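Local structure of MAGE domain-containing protein (Xenopus laevis, 7DG2) at residues B[113-118]-B[170-175]; B[107-112]-B[119-124]. The protein probably acts as the Nse3 subunit of the Smc5/6 complex, joining Nse1 in a dimer that shapes Nse4. One frame throughout, in Å; residues are numbered along the deposited sequence.

Contact 1 of 2, residues B[113-118]-B[170-175]; sequences GNTAKE and EFRWGQ
Ala-116 and Phe-171 form a hydrogen-bonded antiparallel pair that joins the short first strand of the second winged-helix unit of the MAGE homology domain to its third, central strand, which also pairs with strand 156-160. Ala-116 N donates to Phe-171 O over 3.0 Å, and Phe-171 N returns a nearly straight bond (172° at the hydrogen) to Ala-116 O at 2.7 Å. The next pair, Lys-117 with Glu-170, is non-hydrogen-bonded and puts its side chains on the face away from Ala-116 and Phe-171. Glu-170 can be followed atom by atom. Its CB rests 3.5 Å from Ala-116 O. With chi1 at 59°, CG sits between the backbone N and the carbonyl carbon and comes 4.1 Å from Thr-115 CG2. The extended chain continues past the same methyl, CD standing 3.9 Å from Thr-115 CG2, until OE1 reaches Lys-117 NZ in a long salt bridge of 4.0 Å. An alanine here would probably strip the Thr-115 methyl of its CG, CD and OE1 contacts and leave Lys-117 NZ without this distant carboxylate mate. On the face of Ala-116 and Phe-171, Glu-118 CG meets the edge of the Phe-171 ring at CE2, 3.8 Å away, while the Glu-118 carboxylate is taken up by Tyr-158, Trp-122 and Lys-143. Farther along the strand the backbones part, and one water bridges them, accepting from Trp-173 N and donating to Asn-114 O. That same carbonyl oxygen lies over the centre of one face of the Arg-172 guanidinium, Asn-114 O standing 3.3 Å above its plane.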
# COMPACT_ATOMS: atom_id res chain seq x y z
N GLY B 113 31.84 -1.50 -9.64
CA GLY B 113 32.68 -2.07 -8.59
C GLY B 113 32.19 -1.87 -7.18
O GLY B 113 33.01 -1.89 -6.25
N ASN B 114 30.88 -1.66 -6.98
CA ASN B 114 30.18 -1.66 -5.69
C ASN B 114 30.33 -0.36 -4.91
O ASN B 114 29.97 -0.31 -3.73
CB ASN B 114 30.58 -2.86 -4.83
CG ASN B 114 30.26 -4.18 -5.52
OD1 ASN B 114 29.11 -4.43 -5.89
ND2 ASN B 114 31.28 -5.00 -5.75
N THR B 115 30.81 0.71 -5.55
CA THR B 115 30.78 2.05 -4.99
C THR B 115 30.64 3.03 -6.14
O THR B 115 31.12 2.77 -7.25
CB THR B 115 32.04 2.38 -4.16
OG1 THR B 115 32.24 1.39 -3.16
CG2 THR B 115 31.89 3.71 -3.46
N ALA B 116 29.96 4.14 -5.89
CA ALA B 116 29.83 5.21 -6.87
C ALA B 116 29.84 6.55 -6.16
O ALA B 116 29.19 6.72 -5.13
CB ALA B 116 28.54 5.07 -7.70
N LYS B 117 30.58 7.51 -6.71
CA LYS B 117 30.55 8.85 -6.17
C LYS B 117 29.18 9.48 -6.40
O LYS B 117 28.51 9.20 -7.40
CB LYS B 117 31.63 9.73 -6.80
CG LYS B 117 33.04 9.29 -6.46
CD LYS B 117 34.03 10.45 -6.59
CE LYS B 117 35.42 10.05 -6.13
NZ LYS B 117 35.38 9.35 -4.80
N GLU B 118 28.76 10.32 -5.45
CA GLU B 118 27.50 11.04 -5.63
C GLU B 118 27.48 11.79 -6.96
O GLU B 118 26.45 11.81 -7.66
CB GLU B 118 27.24 12.00 -4.47
CG GLU B 118 25.94 12.78 -4.64
CD GLU B 118 25.46 13.49 -3.37
OE1 GLU B 118 26.26 13.61 -2.42
OE2 GLU B 118 24.29 13.92 -3.34
N GLU B 170 29.83 9.40 -1.31
CA GLU B 170 29.75 8.27 -2.22
C GLU B 170 28.67 7.30 -1.74
O GLU B 170 28.30 7.28 -0.56
CB GLU B 170 31.09 7.54 -2.34
CG GLU B 170 31.62 7.01 -1.03
CD GLU B 170 33.09 6.64 -1.10
OE1 GLU B 170 33.70 6.87 -2.17
OE2 GLU B 170 33.61 6.11 -0.11
N PHE B 171 28.18 6.49 -2.67
CA PHE B 171 27.07 5.59 -2.42
C PHE B 171 27.52 4.13 -2.50
O PHE B 171 28.33 3.77 -3.36
CB PHE B 171 25.96 5.80 -3.44
CG PHE B 171 25.14 7.03 -3.23
CD1 PHE B 171 24.02 7.00 -2.40
CD2 PHE B 171 25.42 8.20 -3.92
CE1 PHE B 171 23.23 8.12 -2.25
CE2 PHE B 171 24.62 9.31 -3.78
CZ PHE B 171 23.53 9.28 -2.94
N ARG B 172 26.96 3.30 -1.62
CA ARG B 172 27.05 1.85 -1.73
C ARG B 172 25.65 1.27 -1.59
O ARG B 172 24.72 1.97 -1.18
CB ARG B 172 27.97 1.26 -0.65
CG ARG B 172 29.35 1.91 -0.55
CD ARG B 172 30.22 1.19 0.48
NE ARG B 172 30.40 -0.22 0.14
CZ ARG B 172 31.37 -0.67 -0.64
NH1 ARG B 172 32.26 0.17 -1.16
NH2 ARG B 172 31.47 -1.97 -0.92
N TRP B 173 25.50 -0.01 -1.92
CA TRP B 173 24.26 -0.71 -1.58
C TRP B 173 24.08 -0.75 -0.07
O TRP B 173 25.03 -0.98 0.68
CB TRP B 173 24.28 -2.15 -2.09
CG TRP B 173 24.11 -2.36 -3.55
CD1 TRP B 173 24.39 -1.48 -4.56
CD2 TRP B 173 23.63 -3.56 -4.18
NE1 TRP B 173 24.11 -2.07 -5.78
CE2 TRP B 173 23.64 -3.34 -5.57
CE3 TRP B 173 23.19 -4.79 -3.69
CZ2 TRP B 173 23.22 -4.31 -6.48
CZ3 TRP B 173 22.78 -5.76 -4.60
CH2 TRP B 173 22.80 -5.51 -5.98
N GLY B 174 22.82 -0.55 0.37
CA GLY B 174 22.46 -0.75 1.76
C GLY B 174 22.04 -2.19 2.07
O GLY B 174 21.84 -3.01 1.18
N GLN B 175 21.88 -2.46 3.37
CA GLN B 175 21.55 -3.80 3.84
C GLN B 175 20.22 -4.29 3.27
O GLN B 175 20.07 -5.48 2.99
CB GLN B 175 21.50 -3.80 5.37
CG GLN B 175 22.86 -3.57 6.07
CD GLN B 175 22.72 -3.01 7.49
OE1 GLN B 175 21.78 -2.26 7.78
NE2 GLN B 175 23.65 -3.38 8.37
O HOH W 1 27.71 -1.67 -2.73

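Contact 2 of 2, residues B[107-112]-B[119-124]; sequences SLIFMK and SAIWEM
Leu-108 and Met-124 reach for each other tip to tip between two helices, each with CG anti to its backbone N. The methionine chain runs straight as far as SD and then bends at chi3, 68°, which brings Met-124 CE to 3.7 Å from Leu-108 CD2. The same methyl, Met-124 CE, lies 3.6 Å from Leu-108 CB, and Met-124 SD is 3.8 Å from Leu-108 CB. Leu-108 CD2 carries on toward the other helix and settles 3.9 Å from Ile-121 CG1. These are the first and second helices of the second winged-helix unit of the MAGE fold, 94-111 and 118-127; the axes of the short segments approach to 10.9 Å, at 128° between their N-to-C directions. Side chains do most of the bridging, with Leu-108 CD2 also reaching Ala-120 O at 3.8 Å. Ile-109 and Ile-121 extend the apolar seam on the side nearer the sheet. There Ile-109 CG1 faces Ile-121 CD1 at 4.3 Å, and both isoleucines also pack against Phe-171 of strand 169-173. Toward the Nse4 chain, Met-124 touches Thr-13 of Nse4, while Lys-112 NZ donates to the carbonyl oxygen of Phe-7 of Nse4.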
# COMPACT_ATOMS: atom_id res chain seq x y z
N SER B 107 22.24 -0.27 -10.05
CA SER B 107 22.95 -0.78 -11.21
C SER B 107 24.29 -0.09 -11.38
O SER B 107 25.32 -0.75 -11.56
CB SER B 107 22.10 -0.61 -12.47
OG SER B 107 20.95 -1.45 -12.44
N LEU B 108 24.29 1.25 -11.33
CA LEU B 108 25.55 1.98 -11.51
C LEU B 108 26.55 1.60 -10.44
O LEU B 108 27.72 1.32 -10.73
CB LEU B 108 25.28 3.49 -11.50
CG LEU B 108 26.55 4.34 -11.70
CD1 LEU B 108 27.12 4.09 -13.08
CD2 LEU B 108 26.29 5.84 -11.48
N ILE B 109 26.10 1.55 -9.19
CA ILE B 109 26.99 1.23 -8.08
C ILE B 109 27.62 -0.14 -8.29
O ILE B 109 28.85 -0.29 -8.23
CB ILE B 109 26.22 1.28 -6.75
CG1 ILE B 109 25.74 2.71 -6.45
CG2 ILE B 109 27.07 0.70 -5.62
CD1 ILE B 109 24.78 2.76 -5.27
N PHE B 110 26.80 -1.15 -8.55
CA PHE B 110 27.32 -2.51 -8.71
C PHE B 110 28.21 -2.62 -9.94
O PHE B 110 29.30 -3.21 -9.88
CB PHE B 110 26.14 -3.49 -8.79
CG PHE B 110 26.51 -4.82 -9.39
CD1 PHE B 110 27.39 -5.67 -8.73
CD2 PHE B 110 25.97 -5.22 -10.60
CE1 PHE B 110 27.74 -6.91 -9.29
CE2 PHE B 110 26.30 -6.45 -11.16
CZ PHE B 110 27.19 -7.29 -10.50
N MET B 111 27.78 -2.06 -11.08
CA MET B 111 28.52 -2.25 -12.32
C MET B 111 29.87 -1.55 -12.29
O MET B 111 30.79 -1.98 -13.00
CB MET B 111 27.69 -1.77 -13.51
CG MET B 111 26.41 -2.61 -13.80
SD MET B 111 26.72 -4.37 -14.10
CE MET B 111 27.33 -4.32 -15.79
N LYS B 112 30.01 -0.52 -11.46
CA LYS B 112 31.25 0.22 -11.28
C LYS B 112 32.05 -0.27 -10.08
O LYS B 112 32.87 0.49 -9.55
CB LYS B 112 30.96 1.71 -11.13
CG LYS B 112 30.49 2.38 -12.39
CD LYS B 112 31.56 2.29 -13.46
CE LYS B 112 31.29 3.23 -14.61
NZ LYS B 112 32.39 3.18 -15.61
N SER B 119 28.61 12.39 -7.34
CA SER B 119 28.65 13.15 -8.59
C SER B 119 28.37 12.25 -9.79
O SER B 119 27.68 12.66 -10.73
CB SER B 119 30.00 13.85 -8.74
OG SER B 119 31.09 12.94 -8.67
N ALA B 120 28.89 11.02 -9.77
CA ALA B 120 28.63 10.10 -10.87
C ALA B 120 27.16 9.73 -10.95
O ALA B 120 26.62 9.55 -12.05
CB ALA B 120 29.49 8.85 -10.72
N ILE B 121 26.48 9.61 -9.81
CA ILE B 121 25.07 9.25 -9.82
C ILE B 121 24.23 10.38 -10.41
O ILE B 121 23.36 10.15 -11.26
CB ILE B 121 24.62 8.85 -8.40
CG1 ILE B 121 25.17 7.46 -8.09
CG2 ILE B 121 23.10 8.93 -8.27
CD1 ILE B 121 24.70 6.88 -6.79
N TRP B 122 24.47 11.63 -9.98
CA TRP B 122 23.68 12.71 -10.55
C TRP B 122 24.02 12.95 -12.02
O TRP B 122 23.14 13.34 -12.79
CB TRP B 122 23.86 14.00 -9.74
CG TRP B 122 23.32 13.86 -8.37
CD1 TRP B 122 24.02 13.97 -7.20
CD2 TRP B 122 21.97 13.54 -8.00
NE1 TRP B 122 23.19 13.75 -6.13
CE2 TRP B 122 21.93 13.49 -6.59
CE3 TRP B 122 20.79 13.30 -8.72
CZ2 TRP B 122 20.75 13.22 -5.88
CZ3 TRP B 122 19.62 13.03 -8.01
CH2 TRP B 122 19.62 12.98 -6.61
N GLU B 123 25.26 12.70 -12.41
CA GLU B 123 25.63 12.84 -13.82
C GLU B 123 24.84 11.87 -14.69
O GLU B 123 24.27 12.26 -15.72
CB GLU B 123 27.14 12.61 -13.96
CG GLU B 123 27.67 12.51 -15.37
CD GLU B 123 29.18 12.36 -15.39
OE1 GLU B 123 29.86 13.18 -16.04
OE2 GLU B 123 29.69 11.42 -14.73
N MET B 124 24.76 10.60 -14.26
CA MET B 124 23.93 9.62 -14.95
C MET B 124 22.47 10.05 -14.96
O MET B 124 21.82 10.07 -16.01
CB MET B 124 24.09 8.25 -14.29
CG MET B 124 23.16 7.16 -14.87
SD MET B 124 23.36 5.54 -14.09
CE MET B 124 22.72 5.90 -12.45

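Overall arrangement
The centres of the two contacts lie 8 Å apart, and their segments alternate along the chain: 107-112, 113-118, 119-124 and finally 170-175. Helix 94-111 thus runs into strand 116-117, which leads directly into helix 118-127, while strand 169-173 follows some fifty residues after strand 116-117. A Schellman motif at Gly-113 ends helix 94-111, and Asn-114 N, probably bonded to Ile-109 O, links the contacts directly. Between them the sheet side of contact 1 meets the helix side of contact 2, Phe-171 CD2 approaching Ile-121 CD1 to 3.2 Å. Both belong to the core of the second winged-helix unit, whose helical part, at contact 2, also bears on Nse4.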